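Local coordinates for protein cytochrome P450 113A1 (Saccharopolyspora erythraea, PDB 2JJN) that uses a haem b cofactor to hydroxylate erythromycin D at C-12, giving erythromycin C in antibiotic biosynthesis, at residues 263-268 / 374-379; 272-277 / 362-367; 293-298 / 310-315. The protein carries 2 engineered substitutions. One frame throughout, in Å; residues are numbered along the deposited sequence. Where two conformers were deposited one is given.

Interaction 1. Residues 263-268 / 374-379; sequences HWDAAA and FGRLTV
In the helical part of the cytochrome P450 fold, the short helix 262-269 that follows the long helix 228-259 packs, through Trp264 and Asp265, against the turn at Gly375-Leu377 that leaves the L helix, 356-374. Gly375 takes positive phi (75°), a conformation that favours glycine, and the chain beyond it runs extended across one face of the Trp264 indole. Arg376 CB makes a CH-pi contact with the five-membered ring, 3.6 Å from its centroid and almost directly above it, while Leu377 N lies above the same face, over the six-membered side of the indole. The closest approach to the ring comes from a carbonyl, with Leu377 O 3.3 Å from Trp264 CZ2.

Further out, the Arg376 chain bends at chi3 (71°), which sets NE, and the guanidinium ends with one face over Trp264 CB and with NH2 at Asp265, where a salt bridge of 2.7 Å joins Arg376 NH2 to Asp265 OD1. The carboxylate and guanidinium planes stand 83° apart, so this is a single-contact bridge and not a side-by-side pairing of two oxygens with two nitrogens. On its other terminal nitrogen, Arg376 NH1 gives a weak hydrogen bond to Pro261 O, a second tie to the region of the helix start.

Waters complete the seam. Water 2 accepts from both Asp265 N and Arg376 NH2. Water 3 donates to Asp265 OD1 and to Gly375 O, so that OD1 is gripped by an arginine and a water at once. The indole nitrogen reaches the turn through water 1, which accepts from Trp264 NE1 at 2.9 Å and donates to Leu377 O at 2.8 Å.

Interaction 2. Residues 272-277 / 362-367; sequences GRIPAI and ENRVAL
The two segments pass close to one another at Pro275 and Arg364, whose CA atoms are 6.1 Å apart; 272-277 leads into helix 274-284, and 362-367 lies midway along helix 356-374. No hydrogen bond links them, and the contact is made by aliphatic groups. Ile274 does most of the work with CG2, which is anti to the backbone N and reaches the Arg364 backbone, 3.9 Å from Ile274 CG2 to Arg364 CA. The same methyl meets Leu367 CD2, and Ile277 CG2 comes to that leucine methyl too, at 3.9 Å, the two side chains crossing at about a right angle. Leu367 CD2 thus touches two isoleucine methyls about one turn apart. At the more exposed margin, Pro275 CG rests on the aliphatic stem of Arg364, 4.0 Å from Arg364 CD. The guanidinium turns elsewhere, in salt bridges with Glu368 and with Glu115 of helix 115-127. In P450 terms this is the K helix against the L helix: Ile274 and Ile277 also touch Ala267 of helix 262-269, Leu367 reaches Trp264 there, and Asn363 and Glu362 pack on helix 228-259.

Interaction 3. Residues 293-298 / 310-315; sequences RTTTKA and VMVNTW. With HEM (protoporphyrin IX containing Fe), chain B.
Arg293 and Val312 face each other as an antiparallel hydrogen-bonded pair in the mixed beta sheet of the P450 fold, where strand 290-295 runs beside strand 311-315. From this edge of the haem pocket the arginine can be followed outward. Its CB lies 4.0 Å from Val312 O, the acceptor of its own backbone N-H. CG is anti to the carbonyl carbon, and the chain bends at chi2 (-68°), which sets CD; the end of the side chain leads away from strand 311-315, and the arginine packs on Val62, Leu63 and Phe69. At the tip both terminal nitrogens meet the same haem propionate: Arg293 NH2 donates to HEM O1A at 2.8 Å in a nearly straight bond (176°), and Arg293 NH1 donates to HEM O2A at 2.9 Å. The propionate carbon CGA lies in the guanidinium plane, the arrangement of a two-point, edge-on pairing that fixes the rotation of the carboxylate. His95, Arg99 and His351 also hydrogen-bond to the haem.

Behind the arginine, Arg293 and Val312 exchange two backbone bonds, Arg293 N to Val312 O and Val312 N to Arg293 O. The next pair, Thr294 with Met311, is non-hydrogen-bonded, with Thr294 CG2 3.7 Å from Met311 CE. On the face bearing Val312, its CG2 touches Thr295 CG2, the side chains crossing at about a right angle. Further along, Thr295 N donates to Val310 O, and the Thr295 side chain adds a bond of its own: Val310 N donates to Thr295 OG1 at 3.1 Å (174°), and that oxygen is also hydrogen-bonded to Pro307 O.

Interactions 1 and 2 form one continuous packing region, their centres 12 Å apart: Trp264 CZ3 lies 3.8 Å from Leu367 CD1, and Ala267 CB is 4.0 Å from both Ile274 CG1 and Ile277 CD1. Helix 356-374 serves both, meeting helix 274-284 with its middle and ending at the turn that meets helix 262-269. Interaction 3 lies on the opposite side of the chain's centre, about 42 Å and 35 Å from the centres of interactions 1 and 2. It alone touches the haem, whose iron carries a water opposite the axial ligand Cys353; the Arg364 side chain of interaction 2 stays about 11 Å from the cofactor.

Interaction 1. Residues 263-268 / 374-379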
loop_
_atom_site.group_PDB
_atom_site.type_symbol
_atom_site.label_atom_id
_atom_site.label_comp_id
_atom_site.label_asym_id
_atom_site.label_seq_id
_atom_site.Cartn_x
_atom_site.Cartn_y
_atom_site.Cartn_z
ATOM N N HIS A 263 -19.013 -12.681 9.459
ATOM C CA HIS A 263 -18.263 -11.662 10.196
ATOM C C HIS A 263 -18.949 -10.317 10.236
ATOM O O HIS A 263 -18.655 -9.521 11.126
ATOM C CB HIS A 263 -16.832 -11.492 9.641
ATOM C CG HIS A 263 -15.964 -12.672 9.921
ATOM N ND1 HIS A 263 -15.351 -12.880 11.150
ATOM C CD2 HIS A 263 -15.629 -13.724 9.147
ATOM C CE1 HIS A 263 -14.688 -14.019 11.115
ATOM N NE2 HIS A 263 -14.828 -14.549 9.912
ATOM N N TRP A 264 -19.826 -10.038 9.278
ATOM C CA TRP A 264 -20.535 -8.757 9.344
ATOM C C TRP A 264 -21.333 -8.635 10.644
ATOM O O TRP A 264 -21.255 -7.618 11.319
ATOM C CB TRP A 264 -21.490 -8.595 8.159
ATOM C CG TRP A 264 -20.867 -8.425 6.841
ATOM C CD1 TRP A 264 -20.930 -9.310 5.800
ATOM C CD2 TRP A 264 -20.183 -7.251 6.340
ATOM N NE1 TRP A 264 -20.325 -8.763 4.665
ATOM C CE2 TRP A 264 -19.843 -7.514 4.981
ATOM C CE3 TRP A 264 -19.844 -6.006 6.898
ATOM C CZ2 TRP A 264 -19.185 -6.595 4.169
ATOM C CZ3 TRP A 264 -19.177 -5.057 6.061
ATOM C CH2 TRP A 264 -18.885 -5.356 4.709
ATOM N N ASP A 265 -22.134 -9.661 10.973
ATOM C CA ASP A 265 -22.935 -9.562 12.188
ATOM C C ASP A 265 -22.047 -9.606 13.433
ATOM O O ASP A 265 -22.344 -8.944 14.442
ATOM C CB ASP A 265 -23.984 -10.684 12.236
ATOM C CG ASP A 265 -25.221 -10.378 11.393
ATOM O OD1 ASP A 265 -25.383 -9.254 10.845
ATOM O OD2 ASP A 265 -26.094 -11.276 11.320
ATOM N N ALA A 266 -20.963 -10.361 13.354
ATOM C CA ALA A 266 -20.040 -10.446 14.521
ATOM C C ALA A 266 -19.462 -9.077 14.871
ATOM O O ALA A 266 -19.394 -8.653 16.050
ATOM C CB ALA A 266 -18.974 -11.432 14.254
ATOM N N ALA A 267 -19.073 -8.335 13.824
ATOM C CA ALA A 267 -18.478 -7.014 14.026
ATOM C C ALA A 267 -19.546 -5.976 14.409
ATOM O O ALA A 267 -19.246 -5.009 15.118
ATOM C CB ALA A 267 -17.771 -6.576 12.735
ATOM N N ALA A 268 -20.785 -6.190 13.943
ATOM C CA ALA A 268 -21.878 -5.280 14.296
ATOM C C ALA A 268 -22.216 -5.474 15.757
ATOM O O ALA A 268 -22.506 -4.489 16.454
ATOM C CB ALA A 268 -23.107 -5.495 13.427
ATOM N N PHE A 374 -25.120 0.316 7.073
ATOM C CA PHE A 374 -25.756 -0.696 6.182
ATOM C C PHE A 374 -25.834 -2.066 6.861
ATOM O O PHE A 374 -26.576 -2.953 6.356
ATOM C CB PHE A 374 -24.884 -0.883 4.960
ATOM C CG PHE A 374 -24.687 0.356 4.102
ATOM C CD1 PHE A 374 -25.749 0.940 3.389
ATOM C CD2 PHE A 374 -23.419 0.915 4.002
ATOM C CE1 PHE A 374 -25.552 2.049 2.552
ATOM C CE2 PHE A 374 -23.184 2.028 3.155
ATOM C CZ PHE A 374 -24.262 2.591 2.407
ATOM N N GLY A 375 -25.065 -2.264 7.920
ATOM C CA GLY A 375 -24.881 -3.607 8.534
ATOM C C GLY A 375 -23.974 -4.549 7.749
ATOM O O GLY A 375 -23.239 -5.321 8.345
ATOM N N ARG A 376 -24.076 -4.520 6.427
ATOM C CA ARG A 376 -23.225 -5.305 5.525
ATOM C C ARG A 376 -23.303 -4.729 4.106
ATOM O O ARG A 376 -24.200 -3.924 3.797
ATOM C CB ARG A 376 -23.666 -6.779 5.542
ATOM C CG ARG A 376 -25.063 -6.972 4.940
ATOM C CD ARG A 376 -25.488 -8.473 4.903
ATOM N NE ARG A 376 -25.751 -8.869 6.289
ATOM C CZ ARG A 376 -25.120 -9.816 6.989
ATOM N NH1 ARG A 376 -24.211 -10.645 6.466
ATOM N NH2 ARG A 376 -25.484 -9.994 8.237
ATOM N N LEU A 377 -22.341 -5.106 3.282
ATOM C CA LEU A 377 -22.412 -4.878 1.843
ATOM C C LEU A 377 -22.085 -6.194 1.153
ATOM O O LEU A 377 -21.403 -7.036 1.733
ATOM C CB LEU A 377 -21.354 -3.875 1.405
ATOM C CG LEU A 377 -21.669 -2.475 1.905
ATOM C CD1 LEU A 377 -20.435 -1.574 1.557
ATOM C CD2 LEU A 377 -22.922 -1.865 1.271
ATOM N N THR A 378 -22.600 -6.368 -0.070
ATOM C CA THR A 378 -22.177 -7.506 -0.905
ATOM C C THR A 378 -21.698 -6.983 -2.265
ATOM O O THR A 378 -22.073 -5.877 -2.673
ATOM C CB THR A 378 -23.347 -8.481 -1.150
ATOM O OG1 THR A 378 -22.862 -9.683 -1.762
ATOM C CG2 THR A 378 -24.445 -7.850 -2.094
ATOM N N VAL A 379 -20.778 -7.711 -2.909
ATOM C CA VAL A 379 -20.283 -7.311 -4.224
ATOM C C VAL A 379 -21.326 -7.615 -5.307
ATOM O O VAL A 379 -21.846 -8.740 -5.316
ATOM C CB VAL A 379 -18.904 -7.996 -4.516
ATOM C CG1 VAL A 379 -18.442 -7.616 -5.902
ATOM C CG2 VAL A 379 -17.927 -7.616 -3.385
HETATM O O HOH W 1 -21.642 -9.766 2.285
HETATM O O HOH W 2 -23.383 -11.808 9.363
HETATM O O HOH W 3 -24.800 -6.643 10.329
HETATM O O HOH W 4 -26.861 -7.071 8.559
#

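Interaction 2. Residues 272-277 / 362-367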
loop_
_atom_site.group_PDB
_atom_site.type_symbol
_atom_site.label_atom_id
_atom_site.label_comp_id
_atom_site.label_asym_id
_atom_site.label_seq_id
_atom_site.Cartn_x
_atom_site.Cartn_y
_atom_site.Cartn_z
ATOM N N GLY A 272 -15.383 -3.947 18.414
ATOM C CA GLY A 272 -14.027 -4.180 18.873
ATOM C C GLY A 272 -13.311 -5.253 18.074
ATOM O O GLY A 272 -12.106 -5.384 18.182
ATOM N N ARG A 273 -14.095 -6.057 17.345
ATOM C CA ARG A 273 -13.569 -7.120 16.462
ATOM C C ARG A 273 -12.960 -6.532 15.173
ATOM O O ARG A 273 -12.244 -7.233 14.449
ATOM C CB ARG A 273 -14.703 -8.084 16.069
ATOM C CG ARG A 273 -15.132 -9.009 17.248
ATOM C CD ARG A 273 -16.542 -9.606 17.092
ATOM N NE ARG A 273 -16.842 -10.397 18.285
ATOM C CZ ARG A 273 -18.048 -10.765 18.743
ATOM N NH1 ARG A 273 -19.210 -10.426 18.153
ATOM N NH2 ARG A 273 -18.083 -11.495 19.857
ATOM N N ILE A 274 -13.213 -5.249 14.897
ATOM C CA ILE A 274 -12.793 -4.706 13.611
ATOM C C ILE A 274 -11.265 -4.627 13.370
ATOM O O ILE A 274 -10.793 -5.019 12.294
ATOM C CB ILE A 274 -13.537 -3.406 13.335
ATOM C CG1 ILE A 274 -15.004 -3.749 13.059
ATOM C CG2 ILE A 274 -12.899 -2.559 12.240
ATOM C CD1 ILE A 274 -15.939 -2.534 12.955
ATOM N N PRO A 275 -10.483 -4.113 14.345
ATOM C CA PRO A 275 -9.035 -4.135 14.121
ATOM C C PRO A 275 -8.499 -5.507 13.692
ATOM O O PRO A 275 -7.598 -5.567 12.810
ATOM C CB PRO A 275 -8.475 -3.674 15.484
ATOM C CG PRO A 275 -9.561 -2.735 15.946
ATOM C CD PRO A 275 -10.828 -3.457 15.630
ATOM N N ALA A 276 -8.974 -6.580 14.326
ATOM C CA ALA A 276 -8.461 -7.931 13.968
ATOM C C ALA A 276 -8.895 -8.344 12.567
ATOM O O ALA A 276 -8.160 -9.088 11.855
ATOM C CB ALA A 276 -8.987 -8.935 14.980
ATOM N N ILE A 277 -10.072 -7.875 12.146
ATOM C CA ILE A 277 -10.525 -8.130 10.772
ATOM C C ILE A 277 -9.592 -7.402 9.814
ATOM O O ILE A 277 -9.136 -7.977 8.800
ATOM C CB ILE A 277 -11.962 -7.637 10.553
ATOM C CG1 ILE A 277 -12.931 -8.623 11.206
ATOM C CG2 ILE A 277 -12.282 -7.470 9.050
ATOM C CD1 ILE A 277 -14.394 -8.090 11.273
ATOM N N GLU A 362 -7.773 4.617 9.211
ATOM C CA GLU A 362 -8.717 4.864 8.131
ATOM C C GLU A 362 -9.588 3.647 7.828
ATOM O O GLU A 362 -10.803 3.768 7.635
ATOM C CB GLU A 362 -7.977 5.269 6.864
ATOM C CG GLU A 362 -7.187 6.565 7.017
ATOM C CD GLU A 362 -6.690 7.092 5.679
ATOM O OE1 GLU A 362 -5.579 7.662 5.614
ATOM O OE2 GLU A 362 -7.376 6.919 4.668
ATOM N N ASN A 363 -8.986 2.462 7.870
ATOM C CA ASN A 363 -9.775 1.284 7.489
ATOM C C ASN A 363 -10.664 0.814 8.653
ATOM O O ASN A 363 -11.782 0.295 8.417
ATOM C CB ASN A 363 -8.838 0.184 6.960
ATOM C CG ASN A 363 -8.452 0.462 5.565
ATOM O OD1 ASN A 363 -9.202 0.110 4.649
ATOM N ND2 ASN A 363 -7.331 1.144 5.379
ATOM N N ARG A 364 -10.248 1.029 9.908
ATOM C CA ARG A 364 -11.121 0.744 11.042
ATOM C C ARG A 364 -12.361 1.621 10.932
ATOM O O ARG A 364 -13.505 1.142 11.032
ATOM C CB ARG A 364 -10.406 1.053 12.368
ATOM C CG ARG A 364 -11.380 0.913 13.544
ATOM C CD ARG A 364 -10.645 1.021 14.898
ATOM N NE ARG A 364 -10.091 2.343 15.205
ATOM C CZ ARG A 364 -10.761 3.350 15.784
ATOM N NH1 ARG A 364 -12.079 3.272 16.013
ATOM N NH2 ARG A 364 -10.095 4.452 16.170
ATOM N N VAL A 365 -12.121 2.916 10.790
ATOM C CA VAL A 365 -13.242 3.853 10.772
ATOM C C VAL A 365 -14.152 3.564 9.586
ATOM O O VAL A 365 -15.373 3.524 9.718
ATOM C CB VAL A 365 -12.750 5.313 10.768
ATOM C CG1 VAL A 365 -13.933 6.260 10.584
ATOM C CG2 VAL A 365 -12.039 5.641 12.078
ATOM N N ALA A 366 -13.558 3.310 8.429
ATOM C CA ALA A 366 -14.390 3.021 7.265
ATOM C C ALA A 366 -15.260 1.774 7.487
ATOM O O ALA A 366 -16.482 1.781 7.143
ATOM C CB ALA A 366 -13.516 2.836 6.026
ATOM N N LEU A 367 -14.676 0.699 8.015
ATOM C CA LEU A 367 -15.495 -0.482 8.238
ATOM C C LEU A 367 -16.569 -0.249 9.334
ATOM O O LEU A 367 -17.739 -0.684 9.169
ATOM C CB LEU A 367 -14.622 -1.683 8.565
ATOM C CG LEU A 367 -15.369 -3.019 8.747
ATOM C CD1 LEU A 367 -16.182 -3.309 7.499
ATOM C CD2 LEU A 367 -14.346 -4.154 8.972
#

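Interaction 3. Residues 293-298 / 310-315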
loop_
_atom_site.group_PDB
_atom_site.type_symbol
_atom_site.label_atom_id
_atom_site.label_comp_id
_atom_site.label_asym_id
_atom_site.label_seq_id
_atom_site.Cartn_x
_atom_site.Cartn_y
_atom_site.Cartn_z
ATOM N N ARG A 293 13.975 -5.162 -4.421
ATOM C CA ARG A 293 15.348 -4.833 -3.924
ATOM C C ARG A 293 16.348 -5.023 -5.059
ATOM O O ARG A 293 16.019 -5.618 -6.084
ATOM C CB ARG A 293 15.737 -5.699 -2.706
ATOM C CG ARG A 293 14.782 -5.559 -1.531
ATOM C CD ARG A 293 14.928 -4.128 -0.947
ATOM N NE ARG A 293 14.270 -3.977 0.362
ATOM C CZ ARG A 293 13.061 -3.439 0.538
ATOM N NH1 ARG A 293 12.290 -3.087 -0.495
ATOM N NH2 ARG A 293 12.623 -3.224 1.774
ATOM N N THR A 294 17.567 -4.518 -4.868
ATOM C CA THR A 294 18.629 -4.801 -5.851
ATOM C C THR A 294 19.841 -5.338 -5.100
ATOM O O THR A 294 20.227 -4.785 -4.087
ATOM C CB THR A 294 18.989 -3.547 -6.641
ATOM O OG1 THR A 294 19.343 -2.496 -5.740
ATOM C CG2 THR A 294 17.830 -3.132 -7.519
ATOM N N THR A 295 20.443 -6.429 -5.570
ATOM C CA THR A 295 21.609 -6.947 -4.854
ATOM C C THR A 295 22.824 -6.040 -5.080
ATOM O O THR A 295 23.072 -5.558 -6.196
ATOM C CB THR A 295 21.984 -8.361 -5.325
ATOM O OG1 THR A 295 22.157 -8.352 -6.735
ATOM C CG2 THR A 295 20.838 -9.327 -4.999
ATOM N N THR A 296 23.571 -5.845 -4.015
ATOM C CA THR A 296 24.790 -5.008 -4.106
ATOM C C THR A 296 26.048 -5.852 -4.308
ATOM O O THR A 296 27.135 -5.304 -4.499
ATOM C CB THR A 296 24.982 -4.175 -2.837
ATOM O OG1 THR A 296 25.158 -5.018 -1.689
ATOM C CG2 THR A 296 23.725 -3.316 -2.647
ATOM N N LYS A 297 25.875 -7.161 -4.199
ATOM C CA LYS A 297 26.956 -8.140 -4.276
ATOM C C LYS A 297 26.369 -9.513 -4.498
ATOM O O LYS A 297 25.183 -9.730 -4.281
ATOM C CB LYS A 297 27.772 -8.147 -2.977
ATOM C CG LYS A 297 26.936 -8.393 -1.716
ATOM C CD LYS A 297 27.793 -8.262 -0.478
ATOM C CE LYS A 297 27.083 -8.836 0.723
ATOM N NZ LYS A 297 28.084 -9.280 1.770
ATOM N N ALA A 298 27.237 -10.471 -4.874
ATOM C CA ALA A 298 26.801 -11.853 -4.947
ATOM C C ALA A 298 26.277 -12.312 -3.605
ATOM O O ALA A 298 26.910 -12.061 -2.572
ATOM C CB ALA A 298 27.961 -12.752 -5.421
ATOM N N VAL A 310 21.378 -7.302 -9.559
ATOM C CA VAL A 310 20.125 -7.733 -10.149
ATOM C C VAL A 310 18.967 -7.405 -9.198
ATOM O O VAL A 310 19.175 -7.196 -7.995
ATOM C CB VAL A 310 20.125 -9.251 -10.508
ATOM C CG1 VAL A 310 21.246 -9.604 -11.500
ATOM C CG2 VAL A 310 20.258 -10.094 -9.234
ATOM N N MET A 311 17.769 -7.305 -9.784
ATOM C CA MET A 311 16.576 -6.993 -9.000
ATOM C C MET A 311 16.014 -8.284 -8.385
ATOM O O MET A 311 16.052 -9.333 -9.018
ATOM C CB MET A 311 15.552 -6.318 -9.879
ATOM C CG MET A 311 14.222 -6.127 -9.197
ATOM S SD MET A 311 13.390 -4.624 -9.784
ATOM C CE MET A 311 14.485 -3.396 -9.089
ATOM N N VAL A 312 15.527 -8.170 -7.156
ATOM C CA VAL A 312 14.935 -9.290 -6.401
ATOM C C VAL A 312 13.566 -8.825 -5.946
ATOM O O VAL A 312 13.453 -7.742 -5.351
ATOM C CB VAL A 312 15.794 -9.599 -5.153
ATOM C CG1 VAL A 312 15.154 -10.751 -4.372
ATOM C CG2 VAL A 312 17.251 -9.945 -5.587
ATOM N N ASN A 313 12.537 -9.628 -6.214
ATOM C CA ASN A 313 11.124 -9.321 -5.859
ATOM C C ASN A 313 10.810 -10.218 -4.667
ATOM O O ASN A 313 10.921 -11.448 -4.783
ATOM C CB ASN A 313 10.284 -9.784 -7.084
ATOM C CG ASN A 313 10.087 -8.718 -8.109
ATOM O OD1 ASN A 313 10.408 -8.920 -9.270
ATOM N ND2 ASN A 313 9.528 -7.586 -7.706
ATOM N N THR A 314 10.439 -9.631 -3.541
ATOM C CA THR A 314 10.031 -10.427 -2.359
ATOM C C THR A 314 8.524 -10.510 -2.308
ATOM O O THR A 314 7.879 -9.478 -2.207
ATOM C CB THR A 314 10.481 -9.815 -1.024
ATOM O OG1 THR A 314 10.028 -8.465 -0.895
ATOM C CG2 THR A 314 12.020 -9.828 -0.858
ATOM N N TRP A 315 7.984 -11.715 -2.401
ATOM C CA TRP A 315 6.541 -11.924 -2.525
ATOM C C TRP A 315 5.900 -12.031 -1.149
ATOM O O TRP A 315 5.742 -13.113 -0.558
ATOM C CB TRP A 315 6.270 -13.158 -3.374
ATOM C CG TRP A 315 6.376 -12.905 -4.843
ATOM C CD1 TRP A 315 7.492 -12.976 -5.581
ATOM C CD2 TRP A 315 5.302 -12.544 -5.718
ATOM N NE1 TRP A 315 7.190 -12.689 -6.937
ATOM C CE2 TRP A 315 5.846 -12.416 -7.027
ATOM C CE3 TRP A 315 3.936 -12.270 -5.510
ATOM C CZ2 TRP A 315 5.065 -12.052 -8.136
ATOM C CZ3 TRP A 315 3.154 -11.932 -6.611
ATOM C CH2 TRP A 315 3.718 -11.822 -7.905
HETATM C CHA HEM B . 6.509 1.765 3.374
HETATM C CHB HEM B . 2.580 -1.061 2.747
HETATM C CHC HEM B . -0.260 2.671 3.967
HETATM C CHD HEM B . 3.571 5.664 3.797
HETATM C C1A HEM B . 5.665 0.691 3.175
HETATM C C2A HEM B . 6.116 -0.671 2.864
HETATM C C3A HEM B . 5.041 -1.441 2.676
HETATM C C4A HEM B . 3.866 -0.611 2.852
HETATM C CMA HEM B . 5.017 -2.939 2.299
HETATM C CAA HEM B . 7.583 -1.135 2.800
HETATM C CBA HEM B . 8.211 -0.825 1.453
HETATM C CGA HEM B . 9.569 -1.508 1.275
HETATM O O1A HEM B . 10.039 -2.214 2.211
HETATM O O2A HEM B . 10.181 -1.279 0.184
HETATM C C1B HEM B . 1.460 -0.281 3.039
HETATM C C2B HEM B . 0.105 -0.769 3.090
HETATM C C3B HEM B . -0.690 0.268 3.439
HETATM C C4B HEM B . 0.189 1.420 3.603
HETATM C CMB HEM B . -0.206 -2.250 2.785
HETATM C CAB HEM B . -2.219 0.363 3.614
HETATM C CBB HEM B . -2.878 -0.651 4.073
HETATM C C1C HEM B . 0.528 3.800 4.023
HETATM C C2C HEM B . 0.048 5.137 4.332
HETATM C C3C HEM B . 1.110 5.969 4.283
HETATM C C4C HEM B . 2.297 5.175 3.958
HETATM C CMC HEM B . -1.440 5.444 4.651
HETATM C CAC HEM B . 1.170 7.496 4.482
HETATM C CBC HEM B . 0.453 8.137 5.406
HETATM C C1D HEM B . 4.665 4.866 3.644
HETATM C C2D HEM B . 5.991 5.386 3.544
HETATM C C3D HEM B . 6.892 4.199 3.437
HETATM C C4D HEM B . 6.033 3.052 3.466
HETATM C CMD HEM B . 6.421 6.884 3.548
HETATM C CAD HEM B . 8.424 4.185 3.288
HETATM C CBD HEM B . 9.117 4.066 4.658
HETATM C CGD HEM B . 10.598 3.937 4.476
HETATM O O1D HEM B . 11.075 3.685 3.355
HETATM O O2D HEM B . 11.311 4.093 5.489
HETATM N NA HEM B . 4.260 0.692 3.188
HETATM N NB HEM B . 1.499 1.083 3.313
HETATM N NC HEM B . 1.886 3.890 3.783
HETATM N ND HEM B . 4.719 3.459 3.596
HETATM FE FE HEM B . 3.100 2.233 3.622
HETATM O O HOH W 5 2.931 2.515 1.429
#